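Local coordinates for phosphoglycerate dehydrogenase (Lactobacillus plantarum, PDB 3EVT) that oxidises D-3-phosphoglycerate to 3-phosphohydroxypyruvate with NAD as cofactor, the reaction that opens the phosphorylated pathway of serine synthesis, at the interface of chains A and B. Sequence-based numbering; all coordinates share one arbitrary frame. Chains: chain A/B, Phosphoglycerate dehydrogenase.

Contact 1: the interface of chains A and B. Residues chain A 114, 118, 268-269, 271-272; chain B 117, 120-121.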
loop_
_atom_site.group_PDB
_atom_site.type_symbol
_atom_site.label_atom_id
_atom_site.label_comp_id
_atom_site.label_asym_id
_atom_site.label_seq_id
_atom_site.Cartn_x
_atom_site.Cartn_y
_atom_site.Cartn_z
ATOM N N HIS A 114 16.447 -3.423 -2.350
ATOM C CA HIS A 114 17.427 -3.305 -3.401
ATOM C C HIS A 114 18.844 -3.304 -2.802
ATOM O O HIS A 114 19.726 -4.066 -3.255
ATOM C CB HIS A 114 17.205 -2.031 -4.219
ATOM C CG HIS A 114 18.230 -1.831 -5.281
ATOM N ND1 HIS A 114 18.361 -2.691 -6.351
ATOM C CD2 HIS A 114 19.203 -0.894 -5.422
ATOM C CE1 HIS A 114 19.356 -2.280 -7.119
ATOM N NE2 HIS A 114 19.879 -1.186 -6.582
ATOM N N LEU A 118 22.024 -6.222 -3.225
ATOM C CA LEU A 118 23.419 -5.936 -3.548
ATOM C C LEU A 118 24.340 -6.481 -2.458
ATOM O O LEU A 118 25.423 -6.994 -2.742
ATOM C CB LEU A 118 23.619 -4.433 -3.706
ATOM C CG LEU A 118 22.810 -3.726 -4.800
ATOM C CD1 LEU A 118 23.171 -2.225 -4.735
ATOM C CD2 LEU A 118 23.116 -4.283 -6.202
ATOM N N ARG A 268 24.402 0.527 -13.994
ATOM C CA ARG A 268 24.269 1.283 -12.735
ATOM C C ARG A 268 23.573 0.444 -11.627
ATOM O O ARG A 268 22.676 -0.373 -11.919
ATOM C CB ARG A 268 23.504 2.571 -12.971
ATOM C CG ARG A 268 23.739 3.239 -14.366
ATOM C CD ARG A 268 24.405 4.616 -14.302
ATOM N NE ARG A 268 24.202 5.386 -13.063
ATOM C CZ ARG A 268 24.825 6.546 -12.793
ATOM N NH1 ARG A 268 24.615 7.189 -11.645
ATOM N NH2 ARG A 268 25.656 7.085 -13.683
ATOM N N ASP A 269 24.011 0.629 -10.376
ATOM C CA ASP A 269 23.310 0.083 -9.210
ATOM C C ASP A 269 22.182 0.995 -8.704
ATOM O O ASP A 269 21.482 0.644 -7.771
ATOM C CB ASP A 269 24.301 -0.188 -8.075
ATOM C CG ASP A 269 25.143 -1.434 -8.334
ATOM O OD1 ASP A 269 24.818 -2.207 -9.273
ATOM O OD2 ASP A 269 26.114 -1.667 -7.583
ATOM N N VAL A 271 19.836 2.511 -10.840
ATOM C CA VAL A 271 18.726 2.599 -11.786
ATOM C C VAL A 271 18.133 1.206 -11.912
ATOM O O VAL A 271 18.885 0.239 -12.124
ATOM C CB VAL A 271 19.160 3.153 -13.171
ATOM C CG1 VAL A 271 17.973 3.257 -14.127
ATOM C CG2 VAL A 271 19.803 4.494 -13.022
ATOM N N LEU A 272 16.820 1.079 -11.730
ATOM C CA LEU A 272 16.203 -0.249 -11.813
ATOM C C LEU A 272 15.462 -0.310 -13.104
ATOM O O LEU A 272 14.460 0.353 -13.236
ATOM C CB LEU A 272 15.177 -0.476 -10.686
ATOM C CG LEU A 272 15.523 -0.106 -9.231
ATOM C CD1 LEU A 272 14.389 -0.403 -8.195
ATOM C CD2 LEU A 272 16.802 -0.755 -8.832
ATOM N N TRP B 117 15.813 -7.281 -11.660
ATOM C CA TRP B 117 17.201 -7.113 -11.236
ATOM C C TRP B 117 18.106 -8.261 -11.661
ATOM O O TRP B 117 19.192 -8.020 -12.170
ATOM C CB TRP B 117 17.344 -6.838 -9.724
ATOM C CG TRP B 117 18.731 -6.369 -9.466
ATOM C CD1 TRP B 117 19.755 -7.095 -8.921
ATOM C CD2 TRP B 117 19.304 -5.099 -9.869
ATOM N NE1 TRP B 117 20.903 -6.343 -8.928
ATOM C CE2 TRP B 117 20.658 -5.124 -9.499
ATOM C CE3 TRP B 117 18.790 -3.943 -10.500
ATOM C CZ2 TRP B 117 21.513 -4.031 -9.711
ATOM C CZ3 TRP B 117 19.634 -2.862 -10.716
ATOM C CH2 TRP B 117 20.981 -2.909 -10.329
ATOM N N GLN B 120 18.664 -7.611 -15.198
ATOM C CA GLN B 120 19.622 -6.492 -15.356
ATOM C C GLN B 120 21.103 -6.891 -15.048
ATOM O O GLN B 120 22.071 -6.322 -15.651
ATOM C CB GLN B 120 19.163 -5.297 -14.496
ATOM C CG GLN B 120 20.163 -4.128 -14.284
ATOM C CD GLN B 120 19.450 -2.805 -13.970
ATOM O OE1 GLN B 120 18.244 -2.798 -13.754
ATOM N NE2 GLN B 120 20.197 -1.694 -13.896
ATOM N N ARG B 121 21.291 -7.819 -14.098
ATOM C CA ARG B 121 22.624 -8.324 -13.817
ATOM C C ARG B 121 22.896 -9.578 -14.641
ATOM O O ARG B 121 23.869 -10.292 -14.388
ATOM C CB ARG B 121 22.798 -8.610 -12.325
ATOM C CG ARG B 121 23.028 -7.319 -11.565
ATOM C CD ARG B 121 24.395 -6.726 -11.928
ATOM N NE ARG B 121 24.532 -5.325 -11.511
ATOM C CZ ARG B 121 24.209 -4.283 -12.273
ATOM N NH1 ARG B 121 23.707 -4.475 -13.498
ATOM N NH2 ARG B 121 24.371 -3.041 -11.806
#

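Contact 2: the interface of chains A and B. Residues chain A 100, 103-104, 107-108; chain B 100, 103-104, 107-108, 159.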
loop_
_atom_site.group_PDB
_atom_site.type_symbol
_atom_site.label_atom_id
_atom_site.label_comp_id
_atom_site.label_asym_id
_atom_site.label_seq_id
_atom_site.Cartn_x
_atom_site.Cartn_y
_atom_site.Cartn_z
ATOM N N GLU A 100 0.559 -0.454 -8.364
ATOM C CA GLU A 100 1.339 -1.434 -7.577
ATOM C C GLU A 100 2.823 -1.512 -7.992
ATOM O O GLU A 100 3.709 -1.585 -7.144
ATOM C CB GLU A 100 0.696 -2.830 -7.661
ATOM C CG GLU A 100 -0.637 -2.931 -6.859
ATOM C CD GLU A 100 -1.015 -4.379 -6.606
ATOM O OE1 GLU A 100 -0.091 -5.246 -6.736
ATOM O OE2 GLU A 100 -2.205 -4.636 -6.250
ATOM N N LEU A 103 4.507 1.520 -6.444
ATOM C CA LEU A 103 4.696 1.323 -4.997
ATOM C C LEU A 103 5.878 0.369 -4.779
ATOM O O LEU A 103 6.672 0.547 -3.846
ATOM C CB LEU A 103 3.415 0.776 -4.341
ATOM C CG LEU A 103 2.114 1.613 -4.364
ATOM C CD1 LEU A 103 0.974 0.755 -3.808
ATOM C CD2 LEU A 103 2.248 2.908 -3.544
ATOM N N ALA A 104 5.986 -0.637 -5.657
ATOM C CA ALA A 104 6.994 -1.673 -5.569
ATOM C C ALA A 104 8.369 -1.080 -5.757
ATOM O O ALA A 104 9.325 -1.436 -5.040
ATOM C CB ALA A 104 6.722 -2.765 -6.642
ATOM N N LEU A 107 8.958 1.185 -2.487
ATOM C CA LEU A 107 9.166 0.332 -1.281
ATOM C C LEU A 107 10.426 -0.523 -1.316
ATOM O O LEU A 107 11.153 -0.644 -0.313
ATOM C CB LEU A 107 7.955 -0.568 -1.040
ATOM C CG LEU A 107 6.786 0.198 -0.430
ATOM C CD1 LEU A 107 5.394 -0.528 -0.700
ATOM C CD2 LEU A 107 7.048 0.413 1.050
ATOM N N SER A 108 10.726 -1.120 -2.459
ATOM C CA SER A 108 11.912 -1.944 -2.469
ATOM C C SER A 108 13.177 -1.140 -2.248
ATOM O O SER A 108 14.092 -1.648 -1.639
ATOM C CB SER A 108 12.029 -2.796 -3.719
ATOM O OG SER A 108 12.307 -2.017 -4.832
ATOM N N GLU B 100 5.379 -1.899 6.159
ATOM C CA GLU B 100 5.952 -1.454 4.870
ATOM C C GLU B 100 7.046 -2.398 4.327
ATOM O O GLU B 100 7.087 -2.691 3.135
ATOM C CB GLU B 100 6.505 -0.022 4.987
ATOM C CG GLU B 100 5.380 1.052 5.098
ATOM C CD GLU B 100 5.915 2.438 4.786
ATOM O OE1 GLU B 100 7.024 2.500 4.162
ATOM O OE2 GLU B 100 5.220 3.442 5.131
ATOM N N LEU B 103 5.220 -5.373 2.833
ATOM C CA LEU B 103 4.614 -5.011 1.540
ATOM C C LEU B 103 5.717 -4.962 0.473
ATOM O O LEU B 103 5.505 -5.370 -0.675
ATOM C CB LEU B 103 3.875 -3.663 1.635
ATOM C CG LEU B 103 2.667 -3.507 2.588
ATOM C CD1 LEU B 103 2.253 -2.033 2.610
ATOM C CD2 LEU B 103 1.478 -4.383 2.161
ATOM N N ALA B 104 6.895 -4.466 0.874
ATOM C CA ALA B 104 8.027 -4.278 -0.009
ATOM C C ALA B 104 8.521 -5.610 -0.515
ATOM O O ALA B 104 8.848 -5.763 -1.707
ATOM C CB ALA B 104 9.163 -3.527 0.744
ATOM N N LEU B 107 5.580 -6.944 -2.911
ATOM C CA LEU B 107 5.525 -6.151 -4.174
ATOM C C LEU B 107 6.753 -6.282 -5.063
ATOM O O LEU B 107 6.648 -6.408 -6.297
ATOM C CB LEU B 107 5.277 -4.673 -3.873
ATOM C CG LEU B 107 3.821 -4.400 -3.509
ATOM C CD1 LEU B 107 3.663 -3.059 -2.663
ATOM C CD2 LEU B 107 2.984 -4.387 -4.775
ATOM N N SER B 108 7.938 -6.273 -4.471
ATOM C CA SER B 108 9.094 -6.377 -5.331
ATOM C C SER B 108 9.164 -7.709 -6.048
ATOM O O SER B 108 9.624 -7.746 -7.167
ATOM C CB SER B 108 10.396 -6.087 -4.608
ATOM O OG SER B 108 10.709 -7.099 -3.714
ATOM N N LEU B 159 -4.998 -2.392 0.209
ATOM C CA LEU B 159 -4.474 -2.739 -1.120
ATOM C C LEU B 159 -5.291 -3.864 -1.841
ATOM O O LEU B 159 -4.915 -4.370 -2.895
ATOM C CB LEU B 159 -2.990 -3.083 -0.999
ATOM C CG LEU B 159 -2.199 -1.815 -0.703
ATOM C CD1 LEU B 159 -0.826 -2.169 -0.160
ATOM C CD2 LEU B 159 -2.114 -0.948 -2.008
HETATM O O HOH W 1 -3.401 -2.929 -4.778
#

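Contact 1: the interface of chains A and B
Helix 113-120 of the NAD-binding domain of this D-2-hydroxyacid dehydrogenase carries B:Trp117 across the subunit boundary, against A:His114 of the partner's own helix 113-120 and the segment A:Arg268 to A:Leu272. The indole receives the imidazole edge-on, the two planes 84° apart. A:His114 points its CE1 corner at one indole face, 3.7 Å from B:Trp117 CH2; the other face lies on B:Gln120 CG of its own chain. What aims the imidazole is a bond within chain A: NE2 of A:His114 donates in its ring plane to A:Asp269 O at 2.7 Å. A:Leu272 CD2 and A:Leu118 CG sit over opposite faces of that imidazole, and the methyls A:Leu118 CD2 and A:Leu272 CD2 also reach the indole, near its CZ2 and CZ3 respectively. With CG of B:Trp117 turned away from the backbone N (chi1 -167°), the six-membered ring goes in foremost, its rim level with A:Val271 O and A:Asp269 OD1. A phenylalanine at B:Trp117 would probably fill less of this site, opening a gap beside the imidazole corner and the two leucine methyls. Polar links flank the indole. The extended chain of B:Gln120 brings NE2 to A:Val271 O at 2.9 Å, the acceptor tilted out of the amide plane. B:Arg121, bent at chi2 (-69°), lays one guanidinium face over B:Trp117 CZ2 and makes a salt bridge from NH2 to A:Asp269 OD1 at 2.7 Å, meeting that oxygen nearly end-on to its C-O bond. The same NH2 has a weak bond to A:Arg268 O.

Contact 2: the interface of chains A and B
Two copies of the long helix 93-110 of this D-2-hydroxyacid dehydrogenase pack against each other about the two-fold axis, with A:Leu107 and B:Leu107 meeting methyl to methyl. Their CD1 atoms lie 3.6 Å apart, the side chains crossing at a slant. This is the tight part. Small residues let the backbones come close here: A:Ala104 CB rests 3.7 Å from B:Leu107 CB, and the exchanged pair does the same. A:Leu107 and B:Leu107 each hold CG beside the backbone N (chi1 -76°) and splay their two methyls, CD1 toward the opposite leucine and CD2 toward B:Glu100 and A:Glu100 in turn. There, B:Leu107 CD2 reaches A:Glu100 CB at 4.0 Å and also touches that residue's backbone O and carboxylate OE1, so the methyl lies across the glutamate stem. One turn on from A:Ala104 and B:Ala104, A:Ser108 and B:Ser108 face each other through their CB atoms at 3.8 Å. Their hydroxyls turn back instead: at chi1 70° each OG sits between backbone N and carbonyl carbon, from where A:Ser108 OG donates to A:Ala104 O at 3.0 Å, as B:Ser108 OG does to B:Ala104 O. That bond occupies the hydroxyl within its own chain and presents the carbon side of the serine to the partner. Toward B:Leu159, in the loop following helix 147-158, the contact becomes looser and wetter. A:Leu103 CD1 meets B:Leu159 CD2 at 4.0 Å, and beyond the leucines a water joins the chains, 2.6 Å from carboxylate OE2 of A:Glu100 and bonded also to the backbone O of B:Leu159.

About 17 Å separates the C-alpha centres of contact 1 and contact 2. They share no residue, but they use consecutive helices of each chain: contact 2 pairs the two 93-110 helices around the symmetry axis, while contact 1 lies off the axis and sends helix 113-120 into the partner. Contact 1 therefore has a separate twin with the chains exchanged, whereas the core of contact 2 contains both halves. An apolar centre flanked by aromatic and charged anchors would fix how the NAD-binding domains are set against each other, consistent with the dimers common in this family.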